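Local coordinates for protein endo-pectate lyase (Erwinia chrysanthemi, PDB 3B8Y) that probably cleaves polygalacturonate and methyl-esterified pectins within the chain by calcium-dependent elimination, leaving oligosaccharides with unsaturated non-reducing ends, at residues T22-S27 against N101-A106; V137-S142 against P152-K157; G171-H176 against C193-T198; V225-S230 against L250-G255. All coordinates share one frame; numbering follows the deposited sequence.

Contact 1: T22-S27 against N101-A106; sequences TTLMLS and NAVTTA
Leu-24 and Leu-26 close on Val-103 in an apolar contact between the edge strands of two antiparallel sheets, 22-29 from a three-stranded sheet and 97-104 from a four-stranded one. Seven strands divided in this way are consistent with a fibronectin type III-like sandwich, in which the first and last strands lie near each other in opposing sheets. The touching parts run almost in the same direction, 7° apart. With CG anti to the backbone N (chi1 -180°), Leu-24 reaches toward strand 97-104 and meets Val-103 at about a right angle: its CG lies 3.8 Å from both Val-103 CG1 and Val-103 CG2. The fit tightens at the tip, where Leu-24 CD2 comes within 3.5 Å of Val-103 CG2. That same valine methyl also serves the next leucine, with Leu-26 CB 3.8 Å from Val-103 CG2, so one branch is wedged between two side chains of the strand. Further along, Leu-26 CD2 touches Thr-104 O at 3.9 Å. Leu-35 and Trp-37 flank Leu-24, while Met-25, on the other face of strand 22-29, rests on Ile-188 of strand 181-189. Between the leucines and the valine, cohesion comes from close-fitting methyl groups withdrawn from water, an example of two sheets joined by interlocked branches.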
loop_
_atom_site.group_PDB
_atom_site.type_symbol
_atom_site.label_atom_id
_atom_site.label_comp_id
_atom_site.label_asym_id
_atom_site.label_seq_id
_atom_site.Cartn_x
_atom_site.Cartn_y
_atom_site.Cartn_z
ATOM N N THR A 22 -2.656 17.367 8.141
ATOM C CA THR A 22 -3.232 16.145 7.609
ATOM C C THR A 22 -3.490 16.400 6.132
ATOM O O THR A 22 -4.122 17.394 5.772
ATOM C CB THR A 22 -4.569 15.804 8.294
ATOM O OG1 THR A 22 -4.369 15.720 9.709
ATOM C CG2 THR A 22 -5.124 14.473 7.773
ATOM N N THR A 23 -2.940 15.552 5.273
ATOM C CA THR A 23 -3.168 15.714 3.846
ATOM C C THR A 23 -4.024 14.561 3.375
ATOM O O THR A 23 -3.699 13.391 3.594
ATOM C CB THR A 23 -1.856 15.800 3.047
ATOM O OG1 THR A 23 -1.108 16.933 3.501
ATOM C CG2 THR A 23 -2.155 15.994 1.560
ATOM N N LEU A 24 -5.155 14.906 2.774
ATOM C CA LEU A 24 -6.113 13.921 2.306
ATOM C C LEU A 24 -6.206 13.812 0.797
ATOM O O LEU A 24 -6.197 14.818 0.090
ATOM C CB LEU A 24 -7.496 14.259 2.867
ATOM C CG LEU A 24 -8.693 13.357 2.521
ATOM C CD1 LEU A 24 -8.515 11.965 3.148
ATOM C CD2 LEU A 24 -9.959 14.006 3.077
ATOM N N MET A 25 -6.374 12.582 0.326
ATOM C CA MET A 25 -6.521 12.297 -1.097
ATOM C C MET A 25 -7.688 11.335 -1.298
ATOM O O MET A 25 -7.997 10.515 -0.431
ATOM C CB MET A 25 -5.235 11.695 -1.676
ATOM C CG MET A 25 -4.069 12.668 -1.748
ATOM S SD MET A 25 -2.539 11.872 -2.291
ATOM C CE MET A 25 -2.973 11.385 -3.892
ATOM N N LEU A 26 -8.318 11.428 -2.462
ATOM C CA LEU A 26 -9.443 10.571 -2.775
ATOM C C LEU A 26 -9.278 9.805 -4.073
ATOM O O LEU A 26 -8.766 10.331 -5.067
ATOM C CB LEU A 26 -10.734 11.392 -2.825
ATOM C CG LEU A 26 -12.047 10.657 -3.131
ATOM C CD1 LEU A 26 -13.122 11.159 -2.202
ATOM C CD2 LEU A 26 -12.455 10.864 -4.590
ATOM N N SER A 27 -9.733 8.558 -4.051
ATOM C CA SER A 27 -9.707 7.702 -5.224
ATOM C C SER A 27 -11.084 7.083 -5.382
ATOM O O SER A 27 -11.626 6.495 -4.444
ATOM C CB SER A 27 -8.661 6.602 -5.100
ATOM O OG SER A 27 -8.734 5.747 -6.226
ATOM N N ASN A 101 -7.342 18.817 4.441
ATOM C CA ASN A 101 -7.892 19.640 3.382
ATOM C C ASN A 101 -9.127 18.871 2.885
ATOM O O ASN A 101 -9.343 17.690 3.229
ATOM C CB ASN A 101 -6.875 19.737 2.236
ATOM C CG ASN A 101 -6.396 18.356 1.757
ATOM O OD1 ASN A 101 -6.841 17.845 0.716
ATOM N ND2 ASN A 101 -5.518 17.735 2.536
ATOM N N ALA A 102 -9.949 19.543 2.094
ATOM C CA ALA A 102 -11.123 18.901 1.520
ATOM C C ALA A 102 -10.720 18.175 0.240
ATOM O O ALA A 102 -9.721 18.524 -0.390
ATOM C CB ALA A 102 -12.191 19.955 1.190
ATOM N N VAL A 103 -11.426 17.088 -0.058
ATOM C CA VAL A 103 -11.239 16.342 -1.297
ATOM C C VAL A 103 -12.661 16.137 -1.771
ATOM O O VAL A 103 -13.585 16.084 -0.952
ATOM C CB VAL A 103 -10.530 14.947 -1.144
ATOM C CG1 VAL A 103 -9.061 15.123 -0.809
ATOM C CG2 VAL A 103 -11.249 14.055 -0.140
ATOM N N THR A 104 -12.848 16.059 -3.082
ATOM C CA THR A 104 -14.187 15.874 -3.636
ATOM C C THR A 104 -14.224 14.936 -4.843
ATOM O O THR A 104 -13.187 14.564 -5.390
ATOM C CB THR A 104 -14.832 17.242 -4.017
ATOM O OG1 THR A 104 -16.126 17.025 -4.602
ATOM C CG2 THR A 104 -13.957 18.003 -4.997
ATOM N N THR A 105 -15.432 14.518 -5.206
ATOM C CA THR A 105 -15.660 13.654 -6.359
ATOM C C THR A 105 -15.865 14.525 -7.614
ATOM O O THR A 105 -15.675 14.065 -8.743
ATOM C CB THR A 105 -16.913 12.790 -6.151
ATOM O OG1 THR A 105 -18.007 13.631 -5.778
ATOM C CG2 THR A 105 -16.684 11.748 -5.064
ATOM N N ALA A 106 -16.224 15.792 -7.391
ATOM C CA ALA A 106 -16.462 16.768 -8.456
ATOM C C ALA A 106 -15.261 16.983 -9.379
ATOM O O ALA A 106 -15.492 17.265 -10.582
ATOM C CB ALA A 106 -16.890 18.099 -7.847
#

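Contact 2: V137-S142 against P152-K157; sequences VTIGTS and PLIILK
Leu-153 drives its branched tip against Ile-139, Gly-140 and Thr-141, and its side chain can be followed outward atom by atom. The bond to CB aims at segment 137-142, but the contacts begin at CG. This carbon follows from a first torsion that sets CG opposite the backbone N (chi1 -163°), bringing Leu-153 CG to 3.7 Å from Ile-139 CD1. From there the two methyls divide the work. Leu-153 CD2 packs along the isoleucine's outer arm, 3.6 Å from Ile-139 CD1 and 3.8 Å from Ile-139 CG1, the side chains lying alongside and heading opposite ways. Leu-153 CD1 turns to the loop that follows, lying 4.1 Å from Gly-140 CA and 3.9 Å from Thr-141 OG1; that hydroxyl has its polar partner in Lys-151 NZ. Ile-139 holds CG1 between its backbone N and carbonyl carbon (chi1 75°) and then extends, so that Ile-139 CD1 also comes within 4.2 Å of Ile-154 CG1. The patch is small, 170 Å² in all, and purely apolar apart from the threonine oxygen. Pro-123 and Ile-166 add to the surroundings of Leu-153, and Leu-164 touches Ile-139. The contact bridges two faces of the parallel beta-helix, among strands alone: strand 137-139 pairs with strand 164-166 on one face, while strand 154-157 lies between strands 125-128 and 175-179 on another.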
loop_
_atom_site.group_PDB
_atom_site.type_symbol
_atom_site.label_atom_id
_atom_site.label_comp_id
_atom_site.label_asym_id
_atom_site.label_seq_id
_atom_site.Cartn_x
_atom_site.Cartn_y
_atom_site.Cartn_z
ATOM N N VAL A 137 -0.381 15.635 -5.667
ATOM C CA VAL A 137 -0.380 15.772 -7.124
ATOM C C VAL A 137 -0.340 14.415 -7.822
ATOM O O VAL A 137 -0.039 13.382 -7.215
ATOM C CB VAL A 137 0.787 16.630 -7.660
ATOM C CG1 VAL A 137 0.809 17.979 -6.964
ATOM C CG2 VAL A 137 2.134 15.895 -7.521
ATOM N N THR A 138 -0.699 14.441 -9.096
ATOM C CA THR A 138 -0.709 13.262 -9.931
ATOM C C THR A 138 0.465 13.323 -10.896
ATOM O O THR A 138 0.812 14.395 -11.396
ATOM C CB THR A 138 -1.997 13.199 -10.752
ATOM O OG1 THR A 138 -3.113 13.247 -9.862
ATOM C CG2 THR A 138 -2.052 11.918 -11.581
ATOM N N ILE A 139 1.111 12.181 -11.101
ATOM C CA ILE A 139 2.225 12.073 -12.037
ATOM C C ILE A 139 2.081 10.734 -12.737
ATOM O O ILE A 139 1.309 9.872 -12.308
ATOM C CB ILE A 139 3.645 12.119 -11.363
ATOM C CG1 ILE A 139 3.966 10.790 -10.670
ATOM C CG2 ILE A 139 3.741 13.289 -10.388
ATOM C CD1 ILE A 139 5.385 10.680 -10.219
ATOM N N GLY A 140 2.863 10.569 -13.792
ATOM C CA GLY A 140 2.857 9.349 -14.567
ATOM C C GLY A 140 3.546 9.590 -15.893
ATOM O O GLY A 140 3.788 10.738 -16.276
ATOM N N THR A 141 3.892 8.508 -16.580
ATOM C CA THR A 141 4.535 8.589 -17.886
ATOM C C THR A 141 3.701 7.787 -18.870
ATOM O O THR A 141 2.831 8.322 -19.562
ATOM C CB THR A 141 5.953 7.993 -17.861
ATOM O OG1 THR A 141 5.970 6.838 -17.012
ATOM C CG2 THR A 141 6.961 9.015 -17.380
ATOM N N SER A 142 3.955 6.485 -18.882
ATOM C CA SER A 142 3.266 5.549 -19.750
ATOM C C SER A 142 3.615 4.164 -19.237
ATOM O O SER A 142 4.414 4.020 -18.316
ATOM C CB SER A 142 3.758 5.697 -21.189
ATOM O OG SER A 142 5.144 5.419 -21.266
ATOM N N PRO A 152 11.733 2.944 -13.330
ATOM C CA PRO A 152 11.161 3.507 -12.099
ATOM C C PRO A 152 10.598 4.923 -12.237
ATOM O O PRO A 152 11.182 5.788 -12.889
ATOM C CB PRO A 152 12.334 3.453 -11.122
ATOM C CG PRO A 152 13.522 3.597 -12.015
ATOM C CD PRO A 152 13.175 2.694 -13.170
ATOM N N LEU A 153 9.449 5.141 -11.613
ATOM C CA LEU A 153 8.771 6.433 -11.634
ATOM C C LEU A 153 9.396 7.394 -10.620
ATOM O O LEU A 153 9.463 8.599 -10.845
ATOM C CB LEU A 153 7.291 6.222 -11.310
ATOM C CG LEU A 153 6.337 7.360 -11.653
ATOM C CD1 LEU A 153 6.162 7.426 -13.153
ATOM C CD2 LEU A 153 5.006 7.137 -10.969
ATOM N N ILE A 154 9.827 6.841 -9.487
ATOM C CA ILE A 154 10.453 7.588 -8.403
ATOM C C ILE A 154 11.420 6.626 -7.736
ATOM O O ILE A 154 11.103 5.454 -7.541
ATOM C CB ILE A 154 9.408 8.023 -7.317
ATOM C CG1 ILE A 154 8.442 9.075 -7.864
ATOM C CG2 ILE A 154 10.111 8.542 -6.053
ATOM C CD1 ILE A 154 9.093 10.399 -8.209
ATOM N N ILE A 155 12.612 7.109 -7.422
ATOM C CA ILE A 155 13.606 6.293 -6.743
ATOM C C ILE A 155 13.886 6.966 -5.406
ATOM O O ILE A 155 14.096 8.178 -5.342
ATOM C CB ILE A 155 14.942 6.192 -7.535
ATOM C CG1 ILE A 155 14.743 5.426 -8.837
ATOM C CG2 ILE A 155 15.996 5.477 -6.708
ATOM C CD1 ILE A 155 15.923 5.533 -9.776
ATOM N N LEU A 156 13.868 6.166 -4.346
ATOM C CA LEU A 156 14.120 6.645 -2.997
ATOM C C LEU A 156 15.385 6.011 -2.457
ATOM O O LEU A 156 15.551 4.802 -2.505
ATOM C CB LEU A 156 12.959 6.268 -2.076
ATOM C CG LEU A 156 11.566 6.717 -2.502
ATOM C CD1 LEU A 156 10.511 6.024 -1.615
ATOM C CD2 LEU A 156 11.464 8.244 -2.428
ATOM N N LYS A 157 16.284 6.841 -1.954
ATOM C CA LYS A 157 17.524 6.360 -1.371
ATOM C C LYS A 157 17.504 6.903 0.046
ATOM O O LYS A 157 17.775 8.087 0.273
ATOM C CB LYS A 157 18.737 6.877 -2.159
ATOM C CG LYS A 157 18.874 6.250 -3.535
ATOM C CD LYS A 157 19.892 6.987 -4.411
ATOM C CE LYS A 157 21.309 6.875 -3.872
ATOM N NZ LYS A 157 21.814 5.479 -3.950
#

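Contact 3: G171-H176 against C193-T198; sequences GADGIH and CEDAAT. Unlike the reference sequence in segment 171-176: Gly-171 (reference Arg). With ADA (alpha-D-galactopyranuronic acid), chain C.
Asp-173 swings CG anti to its own nitrogen (chi1 -157°), whereas Asp-195 sets CG anti to its carbonyl carbon (chi1 -67°), and these choices lay the two side chains alongside each other with their carboxylates heading in one direction, planes 48° apart. Glu-194 crosses Asp-173 at about a right angle, bringing its OE1 to 3.2 Å from Asp-173 OD2. The other oxygen, Asp-173 OD1, receives a 2.7 Å bond from His-176 NE2; it is met from well above the carboxylate plane, although it lies in the plane of the imidazole. A weak bond from Asp-195 N reaches Asp-173 OD2. Next to these groups, along the backbone, adjacent rungs of the parallel beta-helix are stitched by Ile-175 N to Ala-196 O at 2.9 Å and by Thr-198 N to Ile-175 O at 2.8 Å. Thr-198 CB packs 3.6 Å from His-176 CD2, and a water links Asp-173 O with Thr-198 OG1. Asp-195 OD2 also approaches O6A of the chain C galacturonate at 2.7 Å. Three acidic side chains gathered so closely suit a cation, and Asp-173, Glu-194 and Asp-195 do bind one zinc ion in a crystal structure of this protein.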
loop_
_atom_site.group_PDB
_atom_site.type_symbol
_atom_site.label_atom_id
_atom_site.label_comp_id
_atom_site.label_asym_id
_atom_site.label_seq_id
_atom_site.Cartn_x
_atom_site.Cartn_y
_atom_site.Cartn_z
ATOM N N GLY A 171 2.086 4.386 -15.057
ATOM C CA GLY A 171 2.662 3.780 -13.862
ATOM C C GLY A 171 4.128 3.375 -13.926
ATOM O O GLY A 171 4.850 3.522 -12.940
ATOM N N ALA A 172 4.569 2.872 -15.081
ATOM C CA ALA A 172 5.948 2.411 -15.271
ATOM C C ALA A 172 6.280 1.333 -14.229
ATOM O O ALA A 172 5.452 0.460 -13.963
ATOM C CB ALA A 172 6.920 3.575 -15.185
ATOM N N ASP A 173 7.468 1.382 -13.633
ATOM C CA ASP A 173 7.806 0.378 -12.626
ATOM C C ASP A 173 7.674 0.884 -11.182
ATOM O O ASP A 173 8.411 0.463 -10.289
ATOM C CB ASP A 173 9.188 -0.238 -12.873
ATOM C CG ASP A 173 9.335 -1.610 -12.220
ATOM O OD1 ASP A 173 10.444 -1.958 -11.768
ATOM O OD2 ASP A 173 8.328 -2.347 -12.152
ATOM N N GLY A 174 6.714 1.784 -10.977
ATOM C CA GLY A 174 6.435 2.324 -9.660
ATOM C C GLY A 174 7.554 2.988 -8.885
ATOM O O GLY A 174 8.391 3.709 -9.439
ATOM N N ILE A 175 7.537 2.758 -7.574
ATOM C CA ILE A 175 8.513 3.332 -6.664
ATOM C C ILE A 175 9.596 2.352 -6.247
ATOM O O ILE A 175 9.321 1.245 -5.773
ATOM C CB ILE A 175 7.815 3.914 -5.420
ATOM C CG1 ILE A 175 6.707 4.882 -5.869
ATOM C CG2 ILE A 175 8.833 4.667 -4.537
ATOM C CD1 ILE A 175 5.937 5.534 -4.727
ATOM N N HIS A 176 10.843 2.782 -6.409
ATOM C CA HIS A 176 11.977 1.954 -6.054
ATOM C C HIS A 176 12.733 2.454 -4.840
ATOM O O HIS A 176 13.095 3.623 -4.765
ATOM C CB HIS A 176 12.941 1.837 -7.244
ATOM C CG HIS A 176 12.463 0.921 -8.331
ATOM N ND1 HIS A 176 13.287 0.476 -9.342
ATOM C CD2 HIS A 176 11.252 0.358 -8.560
ATOM C CE1 HIS A 176 12.607 -0.322 -10.147
ATOM N NE2 HIS A 176 11.369 -0.411 -9.694
ATOM N N CYS A 193 1.145 -0.708 -13.319
ATOM C CA CYS A 193 1.682 -1.107 -14.608
ATOM C C CYS A 193 2.536 -2.363 -14.493
ATOM O O CYS A 193 2.234 -3.373 -15.126
ATOM C CB CYS A 193 2.456 0.060 -15.233
ATOM S SG CYS A 193 3.509 -0.374 -16.646
ATOM N N GLU A 194 3.581 -2.313 -13.673
ATOM C CA GLU A 194 4.455 -3.468 -13.473
ATOM C C GLU A 194 4.534 -3.818 -11.979
ATOM O O GLU A 194 3.900 -4.768 -11.516
ATOM C CB GLU A 194 5.844 -3.175 -14.056
ATOM C CG GLU A 194 5.802 -2.843 -15.555
ATOM C CD GLU A 194 7.125 -2.352 -16.135
ATOM O OE1 GLU A 194 8.034 -1.966 -15.363
ATOM O OE2 GLU A 194 7.246 -2.339 -17.385
ATOM N N ASP A 195 5.322 -3.057 -11.233
ATOM C CA ASP A 195 5.460 -3.264 -9.795
ATOM C C ASP A 195 5.033 -1.942 -9.154
ATOM O O ASP A 195 5.278 -0.882 -9.726
ATOM C CB ASP A 195 6.918 -3.564 -9.423
ATOM C CG ASP A 195 7.420 -4.908 -9.965
ATOM O OD1 ASP A 195 6.597 -5.765 -10.369
ATOM O OD2 ASP A 195 8.656 -5.110 -9.968
ATOM N N ALA A 196 4.344 -1.999 -8.016
ATOM C CA ALA A 196 3.913 -0.783 -7.341
ATOM C C ALA A 196 5.086 -0.151 -6.598
ATOM O O ALA A 196 5.340 1.043 -6.698
ATOM C CB ALA A 196 2.779 -1.083 -6.382
ATOM N N ALA A 197 5.841 -0.991 -5.910
ATOM C CA ALA A 197 6.992 -0.553 -5.142
ATOM C C ALA A 197 7.927 -1.732 -5.073
ATOM O O ALA A 197 7.482 -2.868 -4.931
ATOM C CB ALA A 197 6.568 -0.133 -3.730
ATOM N N THR A 198 9.220 -1.446 -5.184
ATOM C CA THR A 198 10.254 -2.462 -5.159
ATOM C C THR A 198 11.266 -2.150 -4.068
ATOM O O THR A 198 11.764 -1.026 -3.949
ATOM C CB THR A 198 10.960 -2.562 -6.544
ATOM O OG1 THR A 198 10.000 -2.936 -7.535
ATOM C CG2 THR A 198 12.065 -3.599 -6.537
HETATM C C1 ADA C . 10.361 -11.059 -12.299
HETATM C C2 ADA C . 11.827 -11.273 -12.701
HETATM C C3 ADA C . 12.688 -10.995 -11.491
HETATM C C4 ADA C . 12.448 -9.548 -11.061
HETATM C C5 ADA C . 10.974 -9.363 -10.745
HETATM C C6 ADA C . 10.713 -7.924 -10.356
HETATM O O2 ADA C . 12.024 -12.618 -13.118
HETATM O O3 ADA C . 14.062 -11.186 -11.820
HETATM O O4 ADA C . 12.862 -8.609 -12.071
HETATM O O5 ADA C . 10.139 -9.701 -11.876
HETATM O O6B ADA C . 11.389 -7.363 -9.337
HETATM O O6A ADA C . 9.900 -7.271 -10.974
HETATM O O HOH W 1 8.359 -0.940 -8.135
HETATM O O HOH W 2 11.152 -4.108 -10.079
#

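Contact 4: V225-S230 against L250-G255; sequences VLQHNS and LWRSCG. With ADA (alpha-D-galactopyranuronic acid), chain C; ADA (alpha-D-galactopyranuronic acid), chain B; ADA (alpha-D-galactopyranuronic acid), chain D.
Leu-250 opens a run of parallel beta-helix pairing with segment 225-230, two successive coils lying in register. Its carbonyl takes the bond from Leu-226 N to Leu-250 O, 2.8 Å, and its CD2 packs beside the tip of Leu-226. Trp-251 comes next; its first torsion (chi1 177°) extends the indole toward His-228, where NE1 donates to His-228 ND1 over 3.2 Å, in the plane of both rings, although the rings stand at 84° to each other. Ser-233 engages the other imidazole nitrogen, so the ring is gripped at two points. Arg-252 binds through both backbone groups, its N to Leu-226 O at 3.1 Å and its O from His-228 N at 3.2 Å. Its guanidinium leaves for the substrate groove: Arg-252 NE reaches O6A and Arg-252 NH1 reaches O6B of the chain D galacturonate, each 2.7 Å away. This two-pronged carboxylate bond is supported behind by Asn-284, which holds NH2. Ser-253 turns to Asp-289 and Arg-264. Cys-254 N then bonds His-228 O, while its side chain, in a disulfide with Cys-257, lies against Asn-229, whose ND2 donates to the chain C sugar. Last, Gly-255 N donates to O2 of the chain B galacturonate at 2.9 Å.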
loop_
_atom_site.group_PDB
_atom_site.type_symbol
_atom_site.label_atom_id
_atom_site.label_comp_id
_atom_site.label_asym_id
_atom_site.label_seq_id
_atom_site.Cartn_x
_atom_site.Cartn_y
_atom_site.Cartn_z
ATOM N N VAL A 225 2.392 -6.208 -6.338
ATOM C CA VAL A 225 2.258 -4.944 -5.623
ATOM C C VAL A 225 3.602 -4.593 -4.998
ATOM O O VAL A 225 4.247 -3.641 -5.422
ATOM C CB VAL A 225 1.138 -4.990 -4.566
ATOM C CG1 VAL A 225 1.128 -3.702 -3.750
ATOM C CG2 VAL A 225 -0.199 -5.172 -5.256
ATOM N N LEU A 226 4.049 -5.392 -4.029
ATOM C CA LEU A 226 5.340 -5.153 -3.392
ATOM C C LEU A 226 6.345 -6.235 -3.798
ATOM O O LEU A 226 6.145 -7.419 -3.525
ATOM C CB LEU A 226 5.197 -5.087 -1.869
ATOM C CG LEU A 226 4.194 -4.065 -1.350
ATOM C CD1 LEU A 226 4.170 -4.119 0.161
ATOM C CD2 LEU A 226 4.527 -2.673 -1.830
ATOM N N GLN A 227 7.384 -5.814 -4.516
ATOM C CA GLN A 227 8.449 -6.701 -4.997
ATOM C C GLN A 227 9.662 -6.508 -4.105
ATOM O O GLN A 227 10.120 -5.382 -3.914
ATOM C CB GLN A 227 8.832 -6.344 -6.433
ATOM C CG GLN A 227 8.538 -7.412 -7.463
ATOM C CD GLN A 227 9.278 -8.703 -7.214
ATOM O OE1 GLN A 227 10.501 -8.720 -7.075
ATOM N NE2 GLN A 227 8.539 -9.799 -7.155
ATOM N N HIS A 228 10.182 -7.602 -3.564
ATOM C CA HIS A 228 11.339 -7.559 -2.660
ATOM C C HIS A 228 12.513 -8.287 -3.310
ATOM O O HIS A 228 12.483 -9.509 -3.445
ATOM C CB HIS A 228 10.956 -8.261 -1.360
ATOM C CG HIS A 228 11.745 -7.830 -0.167
ATOM N ND1 HIS A 228 11.167 -7.655 1.074
ATOM C CD2 HIS A 228 13.071 -7.625 0.003
ATOM C CE1 HIS A 228 12.107 -7.372 1.957
ATOM N NE2 HIS A 228 13.271 -7.347 1.332
ATOM N N ASN A 229 13.537 -7.538 -3.711
ATOM C CA ASN A 229 14.708 -8.119 -4.374
ATOM C C ASN A 229 15.996 -8.085 -3.546
ATOM O O ASN A 229 16.880 -8.907 -3.749
ATOM C CB ASN A 229 14.965 -7.435 -5.717
ATOM C CG ASN A 229 13.784 -7.527 -6.656
ATOM O OD1 ASN A 229 13.051 -8.509 -6.664
ATOM N ND2 ASN A 229 13.580 -6.482 -7.443
ATOM N N SER A 230 16.138 -7.094 -2.669
ATOM C CA SER A 230 17.330 -7.003 -1.823
ATOM C C SER A 230 17.281 -8.107 -0.760
ATOM O O SER A 230 16.221 -8.674 -0.497
ATOM C CB SER A 230 17.412 -5.626 -1.158
ATOM O OG SER A 230 16.250 -5.373 -0.388
ATOM N N LEU A 250 0.366 -9.503 -2.913
ATOM C CA LEU A 250 0.561 -8.240 -2.222
ATOM C C LEU A 250 2.068 -8.071 -2.078
ATOM O O LEU A 250 2.611 -6.993 -2.311
ATOM C CB LEU A 250 -0.124 -8.253 -0.847
ATOM C CG LEU A 250 -0.081 -6.980 0.027
ATOM C CD1 LEU A 250 -1.148 -7.065 1.107
ATOM C CD2 LEU A 250 1.274 -6.792 0.683
ATOM N N TRP A 251 2.731 -9.169 -1.716
ATOM C CA TRP A 251 4.172 -9.191 -1.536
ATOM C C TRP A 251 4.768 -10.505 -2.009
ATOM O O TRP A 251 4.223 -11.596 -1.772
ATOM C CB TRP A 251 4.526 -8.976 -0.071
ATOM C CG TRP A 251 5.989 -9.046 0.248
ATOM C CD1 TRP A 251 6.889 -8.015 0.203
ATOM C CD2 TRP A 251 6.707 -10.180 0.758
ATOM N NE1 TRP A 251 8.109 -8.432 0.671
ATOM C CE2 TRP A 251 8.029 -9.756 1.017
ATOM C CE3 TRP A 251 6.359 -11.512 1.029
ATOM C CZ2 TRP A 251 9.009 -10.616 1.533
ATOM C CZ3 TRP A 251 7.337 -12.371 1.546
ATOM C CH2 TRP A 251 8.647 -11.911 1.791
ATOM N N ARG A 252 5.909 -10.381 -2.674
ATOM C CA ARG A 252 6.627 -11.527 -3.173
ATOM C C ARG A 252 8.143 -11.376 -3.048
ATOM O O ARG A 252 8.728 -10.418 -3.566
ATOM C CB ARG A 252 6.271 -11.768 -4.639
ATOM C CG ARG A 252 6.995 -12.936 -5.254
ATOM C CD ARG A 252 6.782 -14.208 -4.449
ATOM N NE ARG A 252 7.020 -15.376 -5.282
ATOM C CZ ARG A 252 7.957 -16.291 -5.059
ATOM N NH1 ARG A 252 8.094 -17.312 -5.910
ATOM N NH2 ARG A 252 8.726 -16.209 -3.970
ATOM N N SER A 253 8.760 -12.295 -2.312
ATOM C CA SER A 253 10.211 -12.315 -2.205
ATOM C C SER A 253 10.604 -12.919 -3.548
ATOM O O SER A 253 10.224 -14.051 -3.849
ATOM C CB SER A 253 10.663 -13.261 -1.102
ATOM O OG SER A 253 12.055 -13.481 -1.202
ATOM N N CYS A 254 11.311 -12.147 -4.367
ATOM C CA CYS A 254 11.716 -12.590 -5.692
ATOM C C CYS A 254 12.051 -14.074 -5.776
ATOM O O CYS A 254 12.907 -14.574 -5.044
ATOM C CB CYS A 254 12.889 -11.771 -6.197
ATOM S SG CYS A 254 13.120 -12.013 -7.977
ATOM N N GLY A 255 11.342 -14.774 -6.659
ATOM C CA GLY A 255 11.546 -16.201 -6.818
ATOM C C GLY A 255 12.671 -16.623 -7.741
ATOM O O GLY A 255 13.325 -17.638 -7.478
HETATM C C1 ADA C . 10.361 -11.059 -12.299
HETATM C C2 ADA C . 11.827 -11.273 -12.701
HETATM C C3 ADA C . 12.688 -10.995 -11.491
HETATM C C4 ADA C . 12.448 -9.548 -11.061
HETATM C C5 ADA C . 10.974 -9.363 -10.745
HETATM C C6 ADA C . 10.713 -7.924 -10.356
HETATM O O2 ADA C . 12.024 -12.618 -13.118
HETATM O O3 ADA C . 14.062 -11.186 -11.820
HETATM O O4 ADA C . 12.862 -8.609 -12.071
HETATM O O5 ADA C . 10.139 -9.701 -11.876
HETATM O O6B ADA C . 11.389 -7.363 -9.337
HETATM O O6A ADA C . 9.900 -7.271 -10.974
HETATM C C1 ADA B . 8.372 -14.957 -10.867
HETATM C C2 ADA B . 9.159 -14.212 -9.782
HETATM C C3 ADA B . 8.543 -12.851 -9.576
HETATM C C4 ADA B . 8.593 -12.105 -10.898
HETATM C C5 ADA B . 7.784 -12.939 -11.932
HETATM C C6 ADA B . 7.775 -12.222 -13.265
HETATM O O2 ADA B . 9.110 -14.931 -8.553
HETATM O O3 ADA B . 9.275 -12.143 -8.581
HETATM O O4 ADA B . 9.974 -11.983 -11.300
HETATM O O5 ADA B . 8.401 -14.229 -12.106
HETATM O O6B ADA B . 7.241 -10.998 -13.355
HETATM O O6A ADA B . 8.240 -12.752 -14.252
HETATM C C1 ADA D . 3.614 -15.337 -10.848
HETATM C C2 ADA D . 4.562 -15.025 -12.006
HETATM C C3 ADA D . 5.539 -16.175 -12.171
HETATM C C4 ADA D . 6.314 -16.341 -10.850
HETATM C C5 ADA D . 5.282 -16.630 -9.754
HETATM C C6 ADA D . 6.036 -16.774 -8.465
HETATM O O1 ADA D . 2.851 -16.510 -11.122
HETATM O O2 ADA D . 3.815 -14.858 -13.206
HETATM O O3 ADA D . 6.437 -15.888 -13.252
HETATM O O4 ADA D . 7.028 -15.136 -10.488
HETATM O O5 ADA D . 4.372 -15.517 -9.635
HETATM O O6B ADA D . 6.946 -17.752 -8.318
HETATM O O6A ADA D . 5.823 -16.000 -7.564
#

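Overall arrangement
Read from the N terminus, each contact closes before the next opens; none nests in or crosses another. Contact 1 comes first and closes the longest loop, joining the first and last strands of the N-terminal, apparently sandwich-like, pair of sheets. The other three belong to the beta-helix and close shorter loops. Contact 2 spans two of its faces near the N-terminal sheets, whereas contacts 3 and 4 pair successive coils. Strands 154-157, 175-179, 195-199, 224-228 and 249-253 follow one another across one sheet, so contact 2 adjoins contact 3 and contact 3 adjoins contact 4. Contacts 3 and 4 also share the chain C galacturonate, while contacts 1 and 4 flank the middle of the molecule, their centres about 30 Å apart.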